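Local coordinates for protein glycoside Hydrolase Family 43_12 (Metagenome, PDB 7JVH) that probably hydrolyses glycosidic linkages in plant polysaccharides such as arabinoxylan, as a family 43 glycoside hydrolase with a C-terminal concanavalin A-like domain, at residues Pro46-Pro49 against Asn50-Tyr53; Trp97-Ile100 against Gly101-Leu104. All blocks are in the same frame, centred on the assembly; numbering follows the deposited sequence.

Contact 1 of 2, residues Pro46-Pro49 against Asn50-Tyr53; sequences PLKP and NEFY
A type I beta turn from Lys48 to Glu51 delivers the chain into the short strand 51-53, which pairs antiparallel with strand 360-362. The turn is closed by Glu51 N donating to Lys48 O at 3.0 Å, and it folds the preceding loop back so that Leu47 reaches Tyr53. The leucine end lies over one ring face. Its CD2 sits 3.6 Å from the centroid of the Tyr53 ring and only 10° off the ring normal, a CH-pi contact, while Leu47 CD1 approaches the ring atom CE2 of Tyr53 at 3.6 Å. With Leu47 CG anti to the carbonyl carbon (chi1 -63°), the branch swings over to the tyrosine; CG itself meets Tyr53 CZ at 3.6 Å. The ring is held further by an edge-to-face packing with Tyr42 and by a hydrogen bond from its hydroxyl to Asn45 O, tying the end of the strand to the chain ahead of Pro46. Were Tyr53 an alanine, Leu47 would probably lose the ring face it rests on and Asn45 O its hydroxyl partner. Leu47 CD2 also packs on Glu51 CB at 3.9 Å. The extended Glu51 side chain brings its carboxylate to Lys48 N, although the place of OE1 is doubtful, and OE2 makes a long, weak ion pair with Lys360 NZ. Despite their opposite charges, the ends of Lys48 and Glu51 stay apart, with Lys48 NZ 5.0 Å from Glu51 OE2.

Contact 2 of 2, residues Trp97-Ile100 against Gly101-Leu104; sequences WVQI and GNVL
Ile100 and Gly101 form a beta bulge in strand 98-102, both making backbone hydrogen bonds to the single residue Ile88 of the neighbouring strand 85-91. Ile100 turns out of the extended conformation, its psi close to zero, and Gly101 then adopts angles suited to glycine: a beta carbon there would fall 2.5 Å from Ile100 O. Across this kink the side chain of Gln99 reaches forward to the main chain. Its CG lies anti to the backbone N (chi1 -178°) and the chain stays extended, which carries the amide alongside the backbone until NE2 donates to Gly101 O at 3.1 Å. The bond is nearly straight at the hydrogen, 165°, and the oxygen lies in the amide plane of Gln99; seen from the acceptor, however, NE2 stands above the carbonyl plane by 50°. The aliphatic part follows, with Gln99 CG 3.5 Å from the same carbonyl oxygen of Gly101. Asn102 OD1 lies 3.4 Å from Gln99 NE2, too poorly angled for a hydrogen bond, and the two amide planes are steeply inclined to each other. Gln99 and Asn102 both rest on Pro87 of strand 85-91, and Gln99 also meets Tyr395 in a loop. Ile100 packs against Tyr74 of strand 72-76 in the same four-stranded sheet, of which 98-102 is one of the two edge strands; beyond the bulge, Val103 and Leu104 reach strand 148-154 of the next sheet.

How the contacts relate
Contact 1 precedes contact 2 along the chain; their centres lie 25 Å apart and their nearest atoms about 7 Å apart, without touching. The loop ahead of strand 98-102 bridges them, since Phe52 packs on Ile95 while Trp97 NE1 makes a weak hydrogen bond to Leu94 O. The chain holds five four-stranded sheets, consistent with the five-bladed beta-propeller of family 43, whose active site lies at the propeller's centre; no ligand marks it here. Contact 2 lies on an edge strand of the first of these sheets, whereas contact 1 is a turn leading into a separate two-stranded ribbon.

Contact 1 of 2, residues Pro46-Pro49 against Asn50-Tyr53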
ATOM      1  N   PRO A  46     -15.148 -10.852  18.151  1.00 66.16           N
ATOM      2  CA  PRO A  46     -14.319 -10.222  19.176  1.00 65.64           C
ATOM      3  C   PRO A  46     -13.116 -11.093  19.554  1.00 64.64           C
ATOM      4  O   PRO A  46     -13.200 -12.335  19.519  1.00 72.76           O
ATOM      5  CB  PRO A  46     -15.280 -10.103  20.380  1.00 55.10           C
ATOM      6  CG  PRO A  46     -16.404 -11.038  20.089  1.00 61.31           C
ATOM      7  CD  PRO A  46     -16.531 -11.068  18.597  1.00 60.99           C
ATOM      8  N   LEU A  47     -12.015 -10.428  19.924  1.00 57.43           N
ATOM      9  CA  LEU A  47     -10.762 -11.088  20.263  1.00 69.98           C
ATOM     10  C   LEU A  47     -10.789 -11.711  21.666  1.00 63.65           C
ATOM     11  O   LEU A  47     -11.275 -11.102  22.612  1.00 64.52           O
ATOM     12  CB  LEU A  47      -9.592 -10.098  20.177  1.00 59.29           C
ATOM     13  CG  LEU A  47      -9.279  -9.486  18.802  1.00 65.66           C
ATOM     14  CD1 LEU A  47      -8.355  -8.281  18.913  1.00 45.34           C
ATOM     15  CD2 LEU A  47      -8.680 -10.540  17.889  1.00 75.54           C
ATOM     16  N   LYS A  48     -10.253 -12.931  21.775  1.00 55.88           N
ATOM     17  CA  LYS A  48      -9.849 -13.504  23.045  1.00 57.04           C
ATOM     18  C   LYS A  48      -8.504 -12.901  23.432  1.00 61.79           C
ATOM     19  O   LYS A  48      -7.789 -12.397  22.577  1.00 51.47           O
ATOM     20  CB  LYS A  48      -9.737 -15.029  22.947  1.00 63.88           C
ATOM     21  CG  LYS A  48     -11.081 -15.735  22.893  1.00 70.78           C
ATOM     22  CD  LYS A  48     -10.913 -17.204  22.543  1.00 79.92           C
ATOM     23  CE  LYS A  48     -12.260 -17.917  22.529  1.00 83.59           C
ATOM     24  NZ  LYS A  48     -12.067 -19.329  22.074  1.00 86.65           N
ATOM     25  N   PRO A  49      -8.102 -12.954  24.721  1.00 72.16           N
ATOM     26  CA  PRO A  49      -6.872 -12.292  25.170  1.00 71.69           C
ATOM     27  C   PRO A  49      -5.595 -12.627  24.393  1.00 69.44           C
ATOM     28  O   PRO A  49      -4.682 -11.804  24.402  1.00 75.80           O
ATOM     29  CB  PRO A  49      -6.734 -12.774  26.631  1.00 65.42           C
ATOM     30  CG  PRO A  49      -8.123 -13.120  27.047  1.00 57.96           C
ATOM     31  CD  PRO A  49      -8.806 -13.650  25.817  1.00 68.04           C
ATOM     32  N   ASN A  50      -5.550 -13.807  23.779  1.00 57.58           N
ATOM     33  CA  ASN A  50      -4.333 -14.269  23.071  1.00 70.31           C
ATOM     34  C   ASN A  50      -4.535 -14.250  21.560  1.00 68.01           C
ATOM     35  O   ASN A  50      -3.820 -14.968  20.872  1.00 77.72           O
ATOM     36  CB  ASN A  50      -4.012 -15.712  23.446  1.00 72.17           C
ATOM     37  CG  ASN A  50      -5.023 -16.674  22.874  1.00 68.13           C
ATOM     38  OD1 ASN A  50      -6.215 -16.446  22.975  1.00 69.72           O
ATOM     39  ND2 ASN A  50      -4.556 -17.743  22.263  1.00 66.72           N
ATOM     40  N   GLU A  51      -5.446 -13.431  21.063  1.00 57.80           N
ATOM     41  CA  GLU A  51      -5.702 -13.437  19.613  1.00 66.47           C
ATOM     42  C   GLU A  51      -5.382 -12.070  19.013  1.00 71.33           C
ATOM     43  O   GLU A  51      -5.193 -11.126  19.765  1.00 84.97           O
ATOM     44  CB  GLU A  51      -7.161 -13.815  19.387  1.00 68.55           C
ATOM     45  CG  GLU A  51      -7.440 -15.282  19.613  1.00 70.97           C
ATOM     46  CD  GLU A  51      -8.912 -15.621  19.579  1.00 78.76           C
ATOM     47  OE1 GLU A  51      -9.679 -14.866  20.171  1.00 85.52           O
ATOM     48  OE2 GLU A  51      -9.279 -16.625  18.970  1.00 73.10           O
ATOM     49  N   PHE A  52      -5.293 -12.015  17.690  1.00 61.34           N
ATOM     50  CA  PHE A  52      -5.057 -10.764  16.930  1.00 49.12           C
ATOM     51  C   PHE A  52      -5.731 -10.900  15.573  1.00 48.95           C
ATOM     52  O   PHE A  52      -6.012 -12.009  15.155  1.00 46.42           O
ATOM     53  CB  PHE A  52      -3.573 -10.439  16.777  1.00 40.76           C
ATOM     54  CG  PHE A  52      -2.816 -11.249  15.758  1.00 62.28           C
ATOM     55  CD1 PHE A  52      -2.500 -12.570  15.998  1.00 61.08           C
ATOM     56  CD2 PHE A  52      -2.387 -10.686  14.573  1.00 56.30           C
ATOM     57  CE1 PHE A  52      -1.774 -13.304  15.082  1.00 54.07           C
ATOM     58  CE2 PHE A  52      -1.685 -11.432  13.649  1.00 55.22           C
ATOM     59  CZ  PHE A  52      -1.381 -12.741  13.903  1.00 49.71           C
ATOM     60  N   TYR A  53      -6.052  -9.768  14.965  1.00 48.62           N
ATOM     61  CA  TYR A  53      -6.640  -9.721  13.633  1.00 51.40           C
ATOM     62  C   TYR A  53      -5.550  -9.700  12.558  1.00 51.28           C
ATOM     63  O   TYR A  53      -4.552  -8.993  12.698  1.00 42.76           O
ATOM     64  CB  TYR A  53      -7.531  -8.481  13.506  1.00 48.73           C
ATOM     65  CG  TYR A  53      -8.786  -8.510  14.376  1.00 47.02           C
ATOM     66  CD1 TYR A  53      -9.677  -9.576  14.306  1.00 38.32           C
ATOM     67  CD2 TYR A  53      -9.099  -7.458  15.234  1.00 38.45           C
ATOM     68  CE1 TYR A  53     -10.828  -9.597  15.051  1.00 47.73           C
ATOM     69  CE2 TYR A  53     -10.253  -7.472  15.995  1.00 39.00           C
ATOM     70  CZ  TYR A  53     -11.113  -8.549  15.903  1.00 49.38           C
ATOM     71  OH  TYR A  53     -12.259  -8.612  16.654  1.00 45.97           O
TER

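Contact 2 of 2, residues Trp97-Ile100 against Gly101-Leu104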
ATOM      1  N   TRP A  97       2.949  -3.121  15.873  1.00 70.97           N
ATOM      2  CA  TRP A  97       3.825  -2.382  14.940  1.00 60.96           C
ATOM      3  C   TRP A  97       3.702  -0.873  15.112  1.00 61.02           C
ATOM      4  O   TRP A  97       2.612  -0.387  15.368  1.00 56.28           O
ATOM      5  CB  TRP A  97       3.436  -2.766  13.521  1.00 54.34           C
ATOM      6  CG  TRP A  97       3.614  -4.209  13.197  1.00 53.82           C
ATOM      7  CD1 TRP A  97       2.705  -5.207  13.337  1.00 53.78           C
ATOM      8  CD2 TRP A  97       4.770  -4.801  12.599  1.00 53.09           C
ATOM      9  NE1 TRP A  97       3.221  -6.381  12.881  1.00 56.26           N
ATOM     10  CE2 TRP A  97       4.488  -6.163  12.427  1.00 50.81           C
ATOM     11  CE3 TRP A  97       6.013  -4.310  12.205  1.00 53.70           C
ATOM     12  CZ2 TRP A  97       5.408  -7.043  11.880  1.00 41.67           C
ATOM     13  CZ3 TRP A  97       6.923  -5.181  11.665  1.00 53.45           C
ATOM     14  CH2 TRP A  97       6.620  -6.526  11.507  1.00 44.79           C
ATOM     15  N   VAL A  98       4.839  -0.204  15.005  1.00 55.46           N
ATOM     16  CA  VAL A  98       4.955   1.252  14.967  1.00 68.04           C
ATOM     17  C   VAL A  98       5.512   1.625  13.586  1.00 77.80           C
ATOM     18  O   VAL A  98       6.546   1.092  13.166  1.00 75.71           O
ATOM     19  CB  VAL A  98       5.906   1.766  16.082  1.00 63.97           C
ATOM     20  CG1 VAL A  98       6.052   3.284  16.026  1.00 65.29           C
ATOM     21  CG2 VAL A  98       5.411   1.340  17.448  1.00 62.54           C
ATOM     22  N   GLN A  99       4.817   2.530  12.884  1.00 71.87           N
ATOM     23  CA  GLN A  99       5.341   3.115  11.649  1.00 66.07           C
ATOM     24  C   GLN A  99       6.441   4.097  12.038  1.00 62.30           C
ATOM     25  O   GLN A  99       6.177   5.081  12.737  1.00 63.41           O
ATOM     26  CB  GLN A  99       4.258   3.816  10.819  1.00 66.69           C
ATOM     27  CG  GLN A  99       4.796   4.387   9.508  1.00 64.78           C
ATOM     28  CD  GLN A  99       3.744   4.651   8.432  1.00 63.96           C
ATOM     29  OE1 GLN A  99       2.557   4.635   8.690  1.00 61.63           O
ATOM     30  NE2 GLN A  99       4.204   4.908   7.204  1.00 61.17           N
ATOM     31  N   ILE A 100       7.676   3.804  11.603  1.00 49.58           N
ATOM     32  CA  ILE A 100       8.847   4.630  11.905  1.00 53.38           C
ATOM     33  C   ILE A 100       9.144   5.647  10.803  1.00 65.17           C
ATOM     34  O   ILE A 100      10.001   6.516  10.965  1.00 73.83           O
ATOM     35  CB  ILE A 100      10.105   3.780  12.199  1.00 60.05           C
ATOM     36  CG1 ILE A 100      10.549   2.986  10.968  1.00 63.16           C
ATOM     37  CG2 ILE A 100       9.828   2.843  13.369  1.00 58.25           C
ATOM     38  CD1 ILE A 100      11.822   2.193  11.186  1.00 67.76           C
ATOM     39  N   GLY A 101       8.423   5.531   9.683  1.00 60.24           N
ATOM     40  CA  GLY A 101       8.476   6.499   8.611  1.00 55.02           C
ATOM     41  C   GLY A 101       8.107   5.888   7.274  1.00 54.52           C
ATOM     42  O   GLY A 101       7.326   4.933   7.198  1.00 55.98           O
ATOM     43  N   ASN A 102       8.668   6.468   6.209  1.00 42.95           N
ATOM     44  CA  ASN A 102       8.522   5.976   4.856  1.00 51.21           C
ATOM     45  C   ASN A 102       9.918   6.028   4.234  1.00 56.13           C
ATOM     46  O   ASN A 102      10.575   7.065   4.296  1.00 65.20           O
ATOM     47  CB  ASN A 102       7.525   6.844   4.076  1.00 49.76           C
ATOM     48  CG  ASN A 102       6.121   6.818   4.674  1.00 61.52           C
ATOM     49  OD1 ASN A 102       5.262   6.067   4.215  1.00 70.24           O
ATOM     50  ND2 ASN A 102       5.883   7.631   5.712  1.00 61.66           N
ATOM     51  N   VAL A 103      10.373   4.907   3.659  1.00 55.23           N
ATOM     52  CA  VAL A 103      11.768   4.760   3.229  1.00 55.28           C
ATOM     53  C   VAL A 103      12.144   5.766   2.144  1.00 57.55           C
ATOM     54  O   VAL A 103      13.225   6.361   2.197  1.00 69.74           O
ATOM     55  CB  VAL A 103      12.109   3.307   2.791  1.00 58.17           C
ATOM     56  CG1 VAL A 103      13.519   3.214   2.228  1.00 64.87           C
ATOM     57  CG2 VAL A 103      11.931   2.349   3.959  1.00 63.45           C
ATOM     58  N   LEU A 104      11.246   5.964   1.173  1.00 49.61           N
ATOM     59  CA  LEU A 104      11.445   6.939   0.103  1.00 55.21           C
ATOM     60  C   LEU A 104      10.648   8.198   0.431  1.00 54.91           C
ATOM     61  O   LEU A 104       9.489   8.334   0.027  1.00 60.82           O
ATOM     62  CB  LEU A 104      11.033   6.352  -1.259  1.00 55.69           C
ATOM     63  CG  LEU A 104      11.645   4.990  -1.633  1.00 52.56           C
ATOM     64  CD1 LEU A 104      11.208   4.558  -3.017  1.00 61.48           C
ATOM     65  CD2 LEU A 104      13.161   4.999  -1.572  1.00 57.74           C
TER